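Local coordinates for protein catalase (Corynebacterium glutamicum, PDB 4B7H) that probably breaks down hydrogen peroxide to water and oxygen as a tetrameric haem catalase, binds NADPH, and is inhibited by nitric oxide, at residues 8-13 / 368-373; 77-83 / 307-313; 116-120 / 244-248; 157-163 / 175-180. All blocks are in the same frame, centred on the assembly; numbering follows the deposited sequence.

Interaction 1: 8-13 / 368-373; sequences QIVDRG and PVNRPI
Residues 8-11 form the last turn of the short N-terminal helix 7-11, closed by Arg12 N to Ile9 O at 3.2 Å; Arg12 then leaves it in an extended conformation (phi/psi -61/127) and Gly13 turns at 87/-3, a positive phi suited to glycine. In the other segment, Pro368-Asn370 have helical phi/psi without regular helical bonds, and Arg371-Pro372 straighten, so the loop curls and turns the carbonyls of Pro368, Arg371 and Pro372 toward Arg12. The CA atoms come nearest at Arg12-Pro368 (5.6 Å) and Ile9-Val369 (6.6 Å). Into this curl runs the Arg12 side chain, chi1 m and then t, t, nearly fully extended. NH1 donates to Pro368 O and to Arg371 O, both at 2.8 Å, and NH2 to Pro372 O at 3.1 Å, all three acceptors lying near the guanidinium plane. Apolar contacts flank it: Arg12 CB on Pro368 CB at 3.6 Å, and Ile9 CD1 on Ile373 CG2 at 3.8 Å. Arg371, whose NH1 bonds Asp366 O, brings NH2 to 4.3 Å from Arg12 NE. A second subunit packs its Tyr387 on Pro368. Because all three bonds go to main-chain carbonyls, they tie the Arg12 side chain to the path of the 368-373 backbone.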
loop_
_atom_site.group_PDB
_atom_site.type_symbol
_atom_site.label_atom_id
_atom_site.label_comp_id
_atom_site.label_asym_id
_atom_site.label_seq_id
_atom_site.Cartn_x
_atom_site.Cartn_y
_atom_site.Cartn_z
ATOM N N GLN A 8 29.798 -8.779 6.470
ATOM C CA GLN A 8 29.509 -8.135 5.190
ATOM C C GLN A 8 28.020 -7.851 5.056
ATOM O O GLN A 8 27.612 -6.722 4.773
ATOM C CB GLN A 8 29.979 -9.035 4.034
ATOM C CG GLN A 8 29.542 -10.514 4.153
ATOM C CD GLN A 8 30.052 -11.389 3.022
ATOM O OE1 GLN A 8 30.568 -12.483 3.254
ATOM N NE2 GLN A 8 29.900 -10.920 1.792
ATOM N N ILE A 9 27.215 -8.879 5.291
ATOM C CA ILE A 9 25.775 -8.787 5.124
ATOM C C ILE A 9 25.156 -7.843 6.159
ATOM O O ILE A 9 24.381 -6.938 5.812
ATOM C CB ILE A 9 25.118 -10.179 5.243
ATOM C CG1 ILE A 9 25.706 -11.148 4.213
ATOM C CG2 ILE A 9 23.607 -10.079 5.102
ATOM C CD1 ILE A 9 25.663 -10.632 2.825
ATOM N N VAL A 10 25.497 -8.038 7.432
ATOM C CA VAL A 10 24.823 -7.277 8.487
ATOM C C VAL A 10 25.240 -5.810 8.571
ATOM O O VAL A 10 24.552 -5.012 9.205
ATOM C CB VAL A 10 24.924 -7.943 9.883
ATOM C CG1 VAL A 10 24.337 -9.351 9.852
ATOM C CG2 VAL A 10 26.364 -7.966 10.380
ATOM N N ASP A 11 26.345 -5.447 7.923
ATOM C CA ASP A 11 26.760 -4.053 7.898
ATOM C C ASP A 11 26.077 -3.256 6.777
ATOM O O ASP A 11 26.094 -2.023 6.803
ATOM C CB ASP A 11 28.281 -3.936 7.792
ATOM C CG ASP A 11 28.990 -4.253 9.103
ATOM O OD1 ASP A 11 28.315 -4.385 10.149
ATOM O OD2 ASP A 11 30.232 -4.350 9.084
ATOM N N ARG A 12 25.453 -3.945 5.816
ATOM C CA ARG A 12 24.775 -3.261 4.702
ATOM C C ARG A 12 23.656 -2.350 5.198
ATOM O O ARG A 12 22.770 -2.794 5.935
ATOM C CB ARG A 12 24.150 -4.262 3.725
ATOM C CG ARG A 12 25.086 -5.184 2.968
ATOM C CD ARG A 12 24.239 -6.313 2.369
ATOM N NE ARG A 12 24.975 -7.186 1.465
ATOM C CZ ARG A 12 24.420 -8.195 0.802
ATOM N NH1 ARG A 12 23.131 -8.460 0.963
ATOM N NH2 ARG A 12 25.150 -8.938 -0.011
ATOM N N GLY A 13 23.679 -1.087 4.782
ATOM C CA GLY A 13 22.595 -0.164 5.086
ATOM C C GLY A 13 22.707 0.583 6.406
ATOM O O GLY A 13 21.883 1.447 6.704
ATOM N N PRO A 368 18.808 -4.708 2.076
ATOM C CA PRO A 368 20.113 -5.277 2.432
ATOM C C PRO A 368 20.102 -6.765 2.839
ATOM O O PRO A 368 20.917 -7.535 2.321
ATOM C CB PRO A 368 20.561 -4.375 3.580
ATOM C CG PRO A 368 20.036 -3.015 3.151
ATOM C CD PRO A 368 18.672 -3.314 2.546
ATOM N N VAL A 369 19.203 -7.177 3.727
ATOM C CA VAL A 369 19.236 -8.555 4.218
ATOM C C VAL A 369 18.755 -9.566 3.159
ATOM O O VAL A 369 19.035 -10.768 3.253
ATOM C CB VAL A 369 18.439 -8.687 5.542
ATOM C CG1 VAL A 369 16.951 -8.645 5.289
ATOM C CG2 VAL A 369 18.801 -9.953 6.268
ATOM N N ASN A 370 18.042 -9.082 2.142
ATOM C CA ASN A 370 17.482 -9.969 1.123
ATOM C C ASN A 370 18.301 -10.078 -0.161
ATOM O O ASN A 370 18.058 -10.974 -0.974
ATOM C CB ASN A 370 16.040 -9.578 0.819
ATOM C CG ASN A 370 15.134 -9.796 2.009
ATOM O OD1 ASN A 370 15.280 -10.793 2.725
ATOM N ND2 ASN A 370 14.210 -8.861 2.251
ATOM N N ARG A 371 19.266 -9.181 -0.344
ATOM C CA ARG A 371 20.130 -9.241 -1.525
ATOM C C ARG A 371 21.146 -10.362 -1.410
ATOM O O ARG A 371 21.742 -10.555 -0.349
ATOM C CB ARG A 371 20.914 -7.942 -1.692
ATOM C CG ARG A 371 20.076 -6.724 -1.899
ATOM C CD ARG A 371 20.885 -5.652 -2.600
ATOM N NE ARG A 371 22.049 -5.180 -1.851
ATOM C CZ ARG A 371 22.021 -4.170 -0.986
ATOM N NH1 ARG A 371 20.880 -3.541 -0.728
ATOM N NH2 ARG A 371 23.133 -3.794 -0.365
ATOM N N PRO A 372 21.388 -11.087 -2.517
ATOM C CA PRO A 372 22.439 -12.104 -2.477
ATOM C C PRO A 372 23.837 -11.476 -2.496
ATOM O O PRO A 372 23.973 -10.248 -2.580
ATOM C CB PRO A 372 22.178 -12.919 -3.744
ATOM C CG PRO A 372 21.522 -11.962 -4.682
ATOM C CD PRO A 372 20.679 -11.065 -3.810
ATOM N N ILE A 373 24.875 -12.300 -2.395
ATOM C CA ILE A 373 26.220 -11.744 -2.437
ATOM C C ILE A 373 26.678 -11.483 -3.871
ATOM O O ILE A 373 27.521 -10.622 -4.100
ATOM C CB ILE A 373 27.242 -12.573 -1.647
ATOM C CG1 ILE A 373 27.341 -13.993 -2.202
ATOM C CG2 ILE A 373 26.880 -12.560 -0.173
ATOM C CD1 ILE A 373 28.507 -14.785 -1.628
#

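Interaction 2: 77-83 / 307-313; sequences FGELHIT and VGYFILN
Two glycines sit at non-hydrogen-bonded positions of this antiparallel strand pair where any side chain would collide: an ideal CB on Gly78 would lie 1.9 Å from Ile311 O, and one on Gly308 2.1 Å from His81 O. The strands belong to the curled antiparallel sheet of the catalase β-barrel, 73-82 lying between 100-108 and 305-314. Segment axes approach to 4.5 Å at 159°. Glu79-Ile311 and His81-Tyr309 are hydrogen-bonded pairs; Gly78-Leu312, Leu80-Phe310 and Ile82-Gly308 are non-hydrogen-bonded. Glu79 N to Ile311 O, Ile311 N to Glu79 O and Tyr309 N to His81 O each measure 3.0 Å, and His81 N to Tyr309 O 2.8 Å. Thr83 N to Val307 O (3.0 Å) extends the series at one end, a weak Asn313 N to Phe77 O (3.0 Å) at the other. Val307 and Gly308 form a classic bulge opposite Val273 of strand 270-279. Leu80 (t, p) and Phe310 (chi1 p) share the buried face, Leu80 CD1 lying 4.2 Å from Phe310 CB, with Phe126 and Phe130 beside them. Glu79, His81, Tyr309 and Ile311 share the other. There the His81 and Tyr309 planes are parallel within 1° but slid apart (centroids 4.9 Å), and His81 CB makes a CH-pi contact over the Tyr309 face, 3.9 Å from its centroid. Asn313 OD1 bonds Ser4; its ND2 donates to Glu79 OE2 at 3.1 Å, while Glu79 OE1 accepts from His81 NE2 at 2.8 Å.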
loop_
_atom_site.group_PDB
_atom_site.type_symbol
_atom_site.label_atom_id
_atom_site.label_comp_id
_atom_site.label_asym_id
_atom_site.label_seq_id
_atom_site.Cartn_x
_atom_site.Cartn_y
_atom_site.Cartn_z
ATOM N N PHE A 77 22.712 -14.283 12.799
ATOM C CA PHE A 77 23.501 -14.542 11.611
ATOM C C PHE A 77 24.679 -15.407 12.006
ATOM O O PHE A 77 25.014 -15.513 13.185
ATOM C CB PHE A 77 23.952 -13.219 10.971
ATOM C CG PHE A 77 22.810 -12.392 10.465
ATOM C CD1 PHE A 77 22.083 -11.589 11.333
ATOM C CD2 PHE A 77 22.444 -12.438 9.126
ATOM C CE1 PHE A 77 21.009 -10.831 10.866
ATOM C CE2 PHE A 77 21.375 -11.695 8.651
ATOM C CZ PHE A 77 20.654 -10.883 9.527
ATOM N N GLY A 78 25.304 -16.035 11.022
ATOM C CA GLY A 78 26.361 -16.980 11.325
ATOM C C GLY A 78 26.994 -17.591 10.097
ATOM O O GLY A 78 27.105 -16.941 9.056
ATOM N N GLU A 79 27.423 -18.845 10.229
ATOM C CA GLU A 79 28.274 -19.491 9.228
ATOM C C GLU A 79 27.923 -20.960 9.087
ATOM O O GLU A 79 27.737 -21.664 10.096
ATOM C CB GLU A 79 29.754 -19.377 9.636
ATOM C CG GLU A 79 30.214 -17.956 9.916
ATOM C CD GLU A 79 31.587 -17.869 10.552
ATOM O OE1 GLU A 79 32.273 -18.909 10.693
ATOM O OE2 GLU A 79 31.990 -16.743 10.915
ATOM N N LEU A 80 27.858 -21.423 7.840
ATOM C CA LEU A 80 27.759 -22.845 7.527
ATOM C C LEU A 80 29.142 -23.362 7.143
ATOM O O LEU A 80 29.794 -22.792 6.267
ATOM C CB LEU A 80 26.799 -23.059 6.353
ATOM C CG LEU A 80 26.739 -24.466 5.747
ATOM C CD1 LEU A 80 26.130 -25.446 6.738
ATOM C CD2 LEU A 80 25.963 -24.450 4.436
ATOM N N HIS A 81 29.584 -24.439 7.792
ATOM C CA HIS A 81 30.879 -25.054 7.494
ATOM C C HIS A 81 30.702 -26.494 7.002
ATOM O O HIS A 81 30.168 -27.338 7.721
ATOM C CB HIS A 81 31.760 -25.064 8.746
ATOM C CG HIS A 81 32.178 -23.705 9.207
ATOM N ND1 HIS A 81 33.467 -23.238 9.069
ATOM C CD2 HIS A 81 31.479 -22.711 9.806
ATOM C CE1 HIS A 81 33.544 -22.013 9.561
ATOM N NE2 HIS A 81 32.350 -21.669 10.009
ATOM N N ILE A 82 31.162 -26.785 5.788
ATOM C CA ILE A 82 31.108 -28.153 5.273
ATOM C C ILE A 82 32.319 -28.955 5.755
ATOM O O ILE A 82 33.458 -28.489 5.656
ATOM C CB ILE A 82 31.037 -28.161 3.735
ATOM C CG1 ILE A 82 29.870 -27.291 3.256
ATOM C CG2 ILE A 82 30.921 -29.577 3.202
ATOM C CD1 ILE A 82 28.519 -27.655 3.877
ATOM N N THR A 83 32.075 -30.156 6.282
ATOM C CA THR A 83 33.152 -30.997 6.814
ATOM C C THR A 83 33.206 -32.397 6.186
ATOM O O THR A 83 34.113 -33.184 6.477
ATOM C CB THR A 83 33.072 -31.139 8.359
ATOM O OG1 THR A 83 31.858 -31.810 8.725
ATOM C CG2 THR A 83 33.132 -29.774 9.044
ATOM N N VAL A 307 27.012 -33.805 6.977
ATOM C CA VAL A 307 27.384 -32.866 5.924
ATOM C C VAL A 307 28.352 -31.827 6.484
ATOM O O VAL A 307 29.392 -31.534 5.884
ATOM C CB VAL A 307 26.144 -32.147 5.334
ATOM C CG1 VAL A 307 26.568 -31.124 4.290
ATOM C CG2 VAL A 307 25.172 -33.161 4.740
ATOM N N GLY A 308 28.005 -31.269 7.640
ATOM C CA GLY A 308 28.791 -30.199 8.235
ATOM C C GLY A 308 28.087 -29.659 9.462
ATOM O O GLY A 308 27.329 -30.386 10.100
ATOM N N TYR A 309 28.344 -28.401 9.813
ATOM C CA TYR A 309 27.654 -27.778 10.937
ATOM C C TYR A 309 27.407 -26.314 10.623
ATOM O O TYR A 309 28.051 -25.743 9.738
ATOM C CB TYR A 309 28.471 -27.906 12.232
ATOM C CG TYR A 309 29.741 -27.071 12.261
ATOM C CD1 TYR A 309 30.943 -27.577 11.777
ATOM C CD2 TYR A 309 29.738 -25.780 12.782
ATOM C CE1 TYR A 309 32.106 -26.812 11.801
ATOM C CE2 TYR A 309 30.886 -25.006 12.809
ATOM C CZ TYR A 309 32.071 -25.525 12.321
ATOM O OH TYR A 309 33.214 -24.745 12.356
ATOM N N PHE A 310 26.486 -25.692 11.351
ATOM C CA PHE A 310 26.389 -24.240 11.304
ATOM C C PHE A 310 26.404 -23.667 12.716
ATOM O O PHE A 310 26.054 -24.347 13.687
ATOM C CB PHE A 310 25.216 -23.732 10.437
ATOM C CG PHE A 310 23.844 -23.970 11.014
ATOM C CD1 PHE A 310 23.333 -23.133 12.000
ATOM C CD2 PHE A 310 23.039 -24.993 10.521
ATOM C CE1 PHE A 310 22.057 -23.330 12.508
ATOM C CE2 PHE A 310 21.760 -25.202 11.028
ATOM C CZ PHE A 310 21.273 -24.370 12.026
ATOM N N ILE A 311 26.859 -22.424 12.816
ATOM C CA ILE A 311 27.053 -21.750 14.088
ATOM C C ILE A 311 26.427 -20.364 14.003
ATOM O O ILE A 311 26.492 -19.715 12.955
ATOM C CB ILE A 311 28.570 -21.674 14.435
ATOM C CG1 ILE A 311 28.809 -21.028 15.800
ATOM C CG2 ILE A 311 29.368 -20.986 13.318
ATOM C CD1 ILE A 311 30.251 -21.158 16.288
ATOM N N LEU A 312 25.780 -19.931 15.081
ATOM C CA LEU A 312 25.205 -18.589 15.114
ATOM C C LEU A 312 26.133 -17.716 15.947
ATOM O O LEU A 312 26.252 -17.914 17.166
ATOM C CB LEU A 312 23.797 -18.599 15.712
ATOM C CG LEU A 312 22.807 -19.560 15.046
ATOM C CD1 LEU A 312 21.428 -19.462 15.701
ATOM C CD2 LEU A 312 22.719 -19.294 13.548
ATOM N N ASN A 313 26.797 -16.763 15.295
ATOM C CA ASN A 313 27.800 -15.953 15.986
ATOM C C ASN A 313 27.655 -14.439 15.825
ATOM O O ASN A 313 28.570 -13.693 16.163
ATOM C CB ASN A 313 29.224 -16.399 15.603
ATOM C CG ASN A 313 29.531 -16.199 14.123
ATOM O OD1 ASN A 313 28.725 -15.636 13.370
ATOM N ND2 ASN A 313 30.707 -16.657 13.700
#

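Interaction 3: 116-120 / 244-248; sequences SPDTW and AAKVA
This is a small, buried loop-on-helix contact, in which the connection between strands 100-108 and 125-132 rests on helix 241-250. Pro117 to Trp120 make a type I beta turn, with Asp118 at -63/-25 and Thr119 at -110/20; residues 244-248 are regular α-helix, Ala248 N bonding Ala244 O at 2.9 Å. Pro117 and Ala248 bring their CA atoms to 5.2 Å. Thr119, chi1 p, points its CB toward the helix, and its OG1 donates to Ala244 O at 3.0 Å. The methyl of Ala248 packs against Pro117, CB to CB 3.6 Å, and lies 4.2 Å from Trp120 CD1. Two alanines on the facing side of the helix let the turn come this close. Asp118 ties the same loop to Lys72 by a salt bridge and to Arg256 N of the next helix. The motif is a type I turn whose threonine hydroxyl donates to a helix carbonyl that already accepts its i+4 amide, joining a connection of the catalase barrel to helix 241-250.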
loop_
_atom_site.group_PDB
_atom_site.type_symbol
_atom_site.label_atom_id
_atom_site.label_comp_id
_atom_site.label_asym_id
_atom_site.label_seq_id
_atom_site.Cartn_x
_atom_site.Cartn_y
_atom_site.Cartn_z
ATOM N N SER A 116 2.972 -11.682 21.198
ATOM C CA SER A 116 2.532 -12.898 21.907
ATOM C C SER A 116 3.740 -13.668 22.444
ATOM O O SER A 116 4.862 -13.450 21.992
ATOM C CB SER A 116 1.675 -13.803 21.007
ATOM O OG SER A 116 2.422 -14.351 19.942
ATOM N N PRO A 117 3.525 -14.568 23.417
ATOM C CA PRO A 117 4.676 -15.228 24.053
ATOM C C PRO A 117 5.402 -16.271 23.197
ATOM O O PRO A 117 4.774 -17.071 22.488
ATOM C CB PRO A 117 4.051 -15.920 25.275
ATOM C CG PRO A 117 2.774 -15.193 25.513
ATOM C CD PRO A 117 2.278 -14.840 24.147
ATOM N N ASP A 118 6.727 -16.296 23.328
ATOM C CA ASP A 118 7.554 -17.296 22.675
ATOM C C ASP A 118 7.234 -18.712 23.156
ATOM O O ASP A 118 7.493 -19.679 22.435
ATOM C CB ASP A 118 9.029 -17.046 22.989
ATOM C CG ASP A 118 9.587 -15.781 22.346
ATOM O OD1 ASP A 118 9.008 -15.243 21.376
ATOM O OD2 ASP A 118 10.653 -15.342 22.810
ATOM N N THR A 119 6.700 -18.845 24.371
ATOM C CA THR A 119 6.548 -20.175 24.970
ATOM C C THR A 119 5.105 -20.677 25.082
ATOM O O THR A 119 4.813 -21.584 25.871
ATOM C CB THR A 119 7.277 -20.300 26.336
ATOM O OG1 THR A 119 6.730 -19.360 27.269
ATOM C CG2 THR A 119 8.759 -20.018 26.172
ATOM N N TRP A 120 4.200 -20.108 24.289
ATOM C CA TRP A 120 2.936 -20.790 24.041
ATOM C C TRP A 120 3.278 -22.134 23.390
ATOM O O TRP A 120 4.238 -22.217 22.623
ATOM C CB TRP A 120 2.059 -19.993 23.072
ATOM C CG TRP A 120 1.243 -18.915 23.697
ATOM C CD1 TRP A 120 1.179 -18.593 25.022
ATOM C CD2 TRP A 120 0.360 -18.015 23.019
ATOM N NE1 TRP A 120 0.310 -17.549 25.210
ATOM C CE2 TRP A 120 -0.200 -17.167 23.995
ATOM C CE3 TRP A 120 0.001 -17.836 21.680
ATOM C CZ2 TRP A 120 -1.111 -16.156 23.675
ATOM C CZ3 TRP A 120 -0.903 -16.828 21.362
ATOM C CH2 TRP A 120 -1.449 -16.003 22.356
ATOM N N ALA A 244 5.992 -23.828 30.832
ATOM C CA ALA A 244 5.946 -22.990 29.634
ATOM C C ALA A 244 4.922 -21.866 29.795
ATOM O O ALA A 244 5.180 -20.719 29.410
ATOM C CB ALA A 244 5.649 -23.836 28.393
ATOM N N ALA A 245 3.772 -22.188 30.384
ATOM C CA ALA A 245 2.724 -21.198 30.609
ATOM C C ALA A 245 3.158 -20.154 31.639
ATOM O O ALA A 245 2.854 -18.971 31.493
ATOM C CB ALA A 245 1.429 -21.876 31.030
ATOM N N LYS A 246 3.874 -20.581 32.676
ATOM C CA LYS A 246 4.411 -19.629 33.648
ATOM C C LYS A 246 5.413 -18.672 32.998
ATOM O O LYS A 246 5.354 -17.458 33.212
ATOM C CB LYS A 246 5.064 -20.354 34.825
ATOM C CG LYS A 246 5.519 -19.428 35.950
ATOM C CD LYS A 246 6.064 -20.215 37.137
ATOM C CE LYS A 246 6.427 -19.305 38.306
ATOM N NZ LYS A 246 7.822 -18.785 38.218
ATOM N N VAL A 247 6.324 -19.218 32.199
ATOM C CA VAL A 247 7.299 -18.394 31.488
ATOM C C VAL A 247 6.625 -17.439 30.500
ATOM O O VAL A 247 7.072 -16.307 30.328
ATOM C CB VAL A 247 8.363 -19.264 30.779
ATOM C CG1 VAL A 247 9.248 -18.420 29.855
ATOM C CG2 VAL A 247 9.214 -19.996 31.821
ATOM N N ALA A 248 5.541 -17.883 29.870
ATOM C CA ALA A 248 4.826 -17.035 28.915
ATOM C C ALA A 248 4.390 -15.722 29.567
ATOM O O ALA A 248 4.418 -14.659 28.936
ATOM C CB ALA A 248 3.627 -17.772 28.343
#

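Interaction 4: 157-163 / 175-180; sequences DFIHSQK and MQWDFW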
loop_
_atom_site.group_PDB
_atom_site.type_symbol
_atom_site.label_atom_id
_atom_site.label_comp_id
_atom_site.label_asym_id
_atom_site.label_seq_id
_atom_site.Cartn_x
_atom_site.Cartn_y
_atom_site.Cartn_z
ATOM N N ASP A 157 -7.167 -23.146 6.189
ATOM C CA ASP A 157 -8.129 -23.675 7.150
ATOM C C ASP A 157 -7.457 -23.981 8.480
ATOM O O ASP A 157 -7.950 -23.606 9.549
ATOM C CB ASP A 157 -8.801 -24.933 6.599
ATOM C CG ASP A 157 -9.583 -24.654 5.345
ATOM O OD1 ASP A 157 -10.506 -23.807 5.406
ATOM O OD2 ASP A 157 -9.283 -25.275 4.305
ATOM N N PHE A 158 -6.316 -24.652 8.417
ATOM C CA PHE A 158 -5.596 -24.980 9.629
ATOM C C PHE A 158 -5.173 -23.709 10.364
ATOM O O PHE A 158 -5.389 -23.572 11.575
ATOM C CB PHE A 158 -4.374 -25.837 9.319
ATOM C CG PHE A 158 -3.425 -25.933 10.459
ATOM C CD1 PHE A 158 -3.847 -26.443 11.684
ATOM C CD2 PHE A 158 -2.127 -25.465 10.333
ATOM C CE1 PHE A 158 -2.971 -26.515 12.761
ATOM C CE2 PHE A 158 -1.250 -25.532 11.401
ATOM C CZ PHE A 158 -1.675 -26.047 12.622
ATOM N N ILE A 159 -4.563 -22.769 9.646
ATOM C CA ILE A 159 -4.080 -21.559 10.305
ATOM C C ILE A 159 -5.230 -20.729 10.889
ATOM O O ILE A 159 -5.140 -20.261 12.030
ATOM C CB ILE A 159 -3.167 -20.732 9.386
ATOM C CG1 ILE A 159 -1.909 -21.539 9.013
ATOM C CG2 ILE A 159 -2.792 -19.415 10.048
ATOM C CD1 ILE A 159 -1.005 -21.934 10.193
ATOM N N HIS A 160 -6.417 -20.466 10.085
ATOM C CA HIS A 160 -7.527 -19.833 10.802
ATOM C C HIS A 160 -7.913 -20.663 12.031
ATOM O O HIS A 160 -8.166 -20.118 13.113
ATOM C CB HIS A 160 -8.774 -19.705 9.929
ATOM C CG HIS A 160 -8.633 -18.835 8.715
ATOM N ND1 HIS A 160 -9.511 -18.813 7.652
ATOM C CD2 HIS A 160 -7.668 -17.934 8.415
ATOM C CE1 HIS A 160 -9.096 -17.924 6.767
ATOM N NE2 HIS A 160 -7.977 -17.381 7.203
ATOM N N SER A 161 -7.919 -21.932 12.026
ATOM C CA SER A 161 -8.401 -22.672 13.196
ATOM C C SER A 161 -7.504 -22.484 14.415
ATOM O O SER A 161 -7.956 -22.625 15.556
ATOM C CB SER A 161 -8.591 -24.168 12.890
ATOM O OG SER A 161 -7.362 -24.878 12.922
ATOM N N GLN A 162 -6.239 -22.153 14.167
ATOM C CA GLN A 162 -5.266 -21.877 15.222
ATOM C C GLN A 162 -5.253 -20.434 15.706
ATOM O O GLN A 162 -4.601 -20.126 16.713
ATOM C CB GLN A 162 -3.874 -22.235 14.717
ATOM C CG GLN A 162 -3.692 -23.728 14.599
ATOM C CD GLN A 162 -3.563 -24.356 15.967
ATOM O OE1 GLN A 162 -2.761 -23.898 16.793
ATOM N NE2 GLN A 162 -4.367 -25.383 16.238
ATOM N N LYS A 163 -5.951 -19.557 14.978
ATOM C CA LYS A 163 -5.990 -18.132 15.285
ATOM C C LYS A 163 -7.313 -17.765 15.972
ATOM O O LYS A 163 -7.798 -18.536 16.798
ATOM C CB LYS A 163 -5.668 -17.289 14.039
ATOM C CG LYS A 163 -4.193 -17.370 13.623
ATOM C CD LYS A 163 -3.915 -16.504 12.399
ATOM C CE LYS A 163 -2.438 -16.129 12.240
ATOM N NZ LYS A 163 -1.975 -15.178 13.295
ATOM N N MET A 175 -12.609 -24.899 18.236
ATOM C CA MET A 175 -12.230 -24.727 16.843
ATOM C C MET A 175 -10.967 -25.521 16.494
ATOM O O MET A 175 -10.899 -26.162 15.441
ATOM C CB MET A 175 -12.054 -23.239 16.531
ATOM C CG MET A 175 -11.338 -22.971 15.213
ATOM S SD MET A 175 -11.484 -21.278 14.594
ATOM C CE MET A 175 -10.594 -20.366 15.849
ATOM N N GLN A 176 -9.963 -25.486 17.368
ATOM C CA GLN A 176 -8.715 -26.195 17.079
ATOM C C GLN A 176 -8.943 -27.692 16.940
ATOM O O GLN A 176 -8.448 -28.327 16.001
ATOM C CB GLN A 176 -7.673 -25.929 18.162
ATOM C CG GLN A 176 -7.286 -24.467 18.228
ATOM C CD GLN A 176 -5.993 -24.204 18.985
ATOM O OE1 GLN A 176 -5.241 -25.127 19.328
ATOM N NE2 GLN A 176 -5.722 -22.928 19.243
ATOM N N TRP A 177 -9.704 -28.258 17.868
ATOM C CA TRP A 177 -9.947 -29.698 17.870
ATOM C C TRP A 177 -10.993 -30.121 16.843
ATOM O O TRP A 177 -10.924 -31.236 16.311
ATOM C CB TRP A 177 -10.327 -30.178 19.272
ATOM C CG TRP A 177 -9.159 -30.141 20.199
ATOM C CD1 TRP A 177 -8.894 -29.208 21.165
ATOM C CD2 TRP A 177 -8.062 -31.058 20.214
ATOM N NE1 TRP A 177 -7.702 -29.501 21.788
ATOM C CE2 TRP A 177 -7.175 -30.634 21.221
ATOM C CE3 TRP A 177 -7.750 -32.211 19.481
ATOM C CZ2 TRP A 177 -5.992 -31.318 21.512
ATOM C CZ3 TRP A 177 -6.574 -32.877 19.760
ATOM C CH2 TRP A 177 -5.714 -32.435 20.773
ATOM N N ASP A 178 -11.964 -29.253 16.560
ATOM C CA ASP A 178 -12.928 -29.544 15.501
ATOM C C ASP A 178 -12.174 -29.709 14.185
ATOM O O ASP A 178 -12.386 -30.684 13.455
ATOM C CB ASP A 178 -13.976 -28.430 15.386
ATOM C CG ASP A 178 -15.116 -28.787 14.446
ATOM O OD1 ASP A 178 -15.569 -29.951 14.469
ATOM O OD2 ASP A 178 -15.558 -27.898 13.679
ATOM N N PHE A 179 -11.260 -28.781 13.897
ATOM C CA PHE A 179 -10.482 -28.893 12.669
ATOM C C PHE A 179 -9.595 -30.133 12.685
ATOM O O PHE A 179 -9.617 -30.923 11.736
ATOM C CB PHE A 179 -9.617 -27.660 12.388
ATOM C CG PHE A 179 -8.778 -27.815 11.143
ATOM C CD1 PHE A 179 -9.346 -27.620 9.885
ATOM C CD2 PHE A 179 -7.451 -28.224 11.219
ATOM C CE1 PHE A 179 -8.604 -27.803 8.729
ATOM C CE2 PHE A 179 -6.701 -28.417 10.058
ATOM C CZ PHE A 179 -7.283 -28.199 8.811
ATOM N N TRP A 180 -8.818 -30.309 13.751
ATOM C CA TRP A 180 -7.881 -31.431 13.805
ATOM C C TRP A 180 -8.567 -32.789 13.649
ATOM O O TRP A 180 -8.090 -33.641 12.899
ATOM C CB TRP A 180 -7.069 -31.405 15.094
ATOM C CG TRP A 180 -5.862 -30.495 15.083
ATOM C CD1 TRP A 180 -5.073 -30.161 14.008
ATOM C CD2 TRP A 180 -5.290 -29.834 16.221
ATOM N NE1 TRP A 180 -4.050 -29.324 14.419
ATOM C CE2 TRP A 180 -4.164 -29.111 15.769
ATOM C CE3 TRP A 180 -5.625 -29.783 17.579
ATOM C CZ2 TRP A 180 -3.366 -28.353 16.633
ATOM C CZ3 TRP A 180 -4.842 -29.024 18.431
ATOM C CH2 TRP A 180 -3.723 -28.318 17.956
HETATM O O HOH W 1 -7.778 -21.035 17.979
HETATM O O HOH W 2 -6.254 -26.790 14.586
#
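Residues 175-180 run back past 157-162 as an antiparallel helical pair, the axes of these segments 8.7 Å apart at closest and their directions 156° apart. Met175 CG lies 3.4 Å from Ser161 O, and its CE 3.5 Å from Lys163 O. Gln176 faces Ser161, their CA atoms 5.3 Å apart. Its NE2 donates to water 1 (3.1 Å), which donates to Ser161 O (2.9 Å) and Lys163 O (2.8 Å). Its backbone O accepts from water 2 (3.0 Å), which Gln162 NE2 also holds (2.9 Å) and which donates to Ser161 OG (2.8 Å), whose own proton goes to Phe158 O (2.7 Å). Trp177 points away from the first helix and meets Trp495, while Asp178 OD2 is hydrogen-bonded to Tyr397 OH of a third subunit. Phe179 points at the first helix: Phe158 CA sits 3.9 Å from its ring centroid, over the face, and Phe179 CE2 meets Phe158 CB at 3.6 Å. Last, Trp180 NE1 lies 3.4 Å from Phe158 CE1, rim to rim, with Phe148 beside both. Phe158's side chain lies about 6 Å from bound nitric oxide, consistent with a place just behind that pocket. Aromatic packing thus gives way to water bridges that meet buried carbonyls.

Interactions 1 and 2 adjoin: Phe77 of the barrel strand packs against both Val10 (CG to CG1 3.5 Å) and Val369 (CZ to CG2 3.9 Å), so the partly buried N-terminal contact lies directly against the sheet. Buried like 2, interactions 3 and 4 lie apart, about 20 Å from each other centre to centre (nearest atoms about 7 Å); interaction 4 is on the opposite side of the chain's centre from 1 and 2. Chemistry follows place: main-chain pairing in the barrel of 2, an arginine on carbonyls near a subunit boundary in 1, one hydroxyl bond and an alanine methyl against Pro117 and Trp120 in 3, and rings plus waters in 4, whose first helix also meets two other subunits.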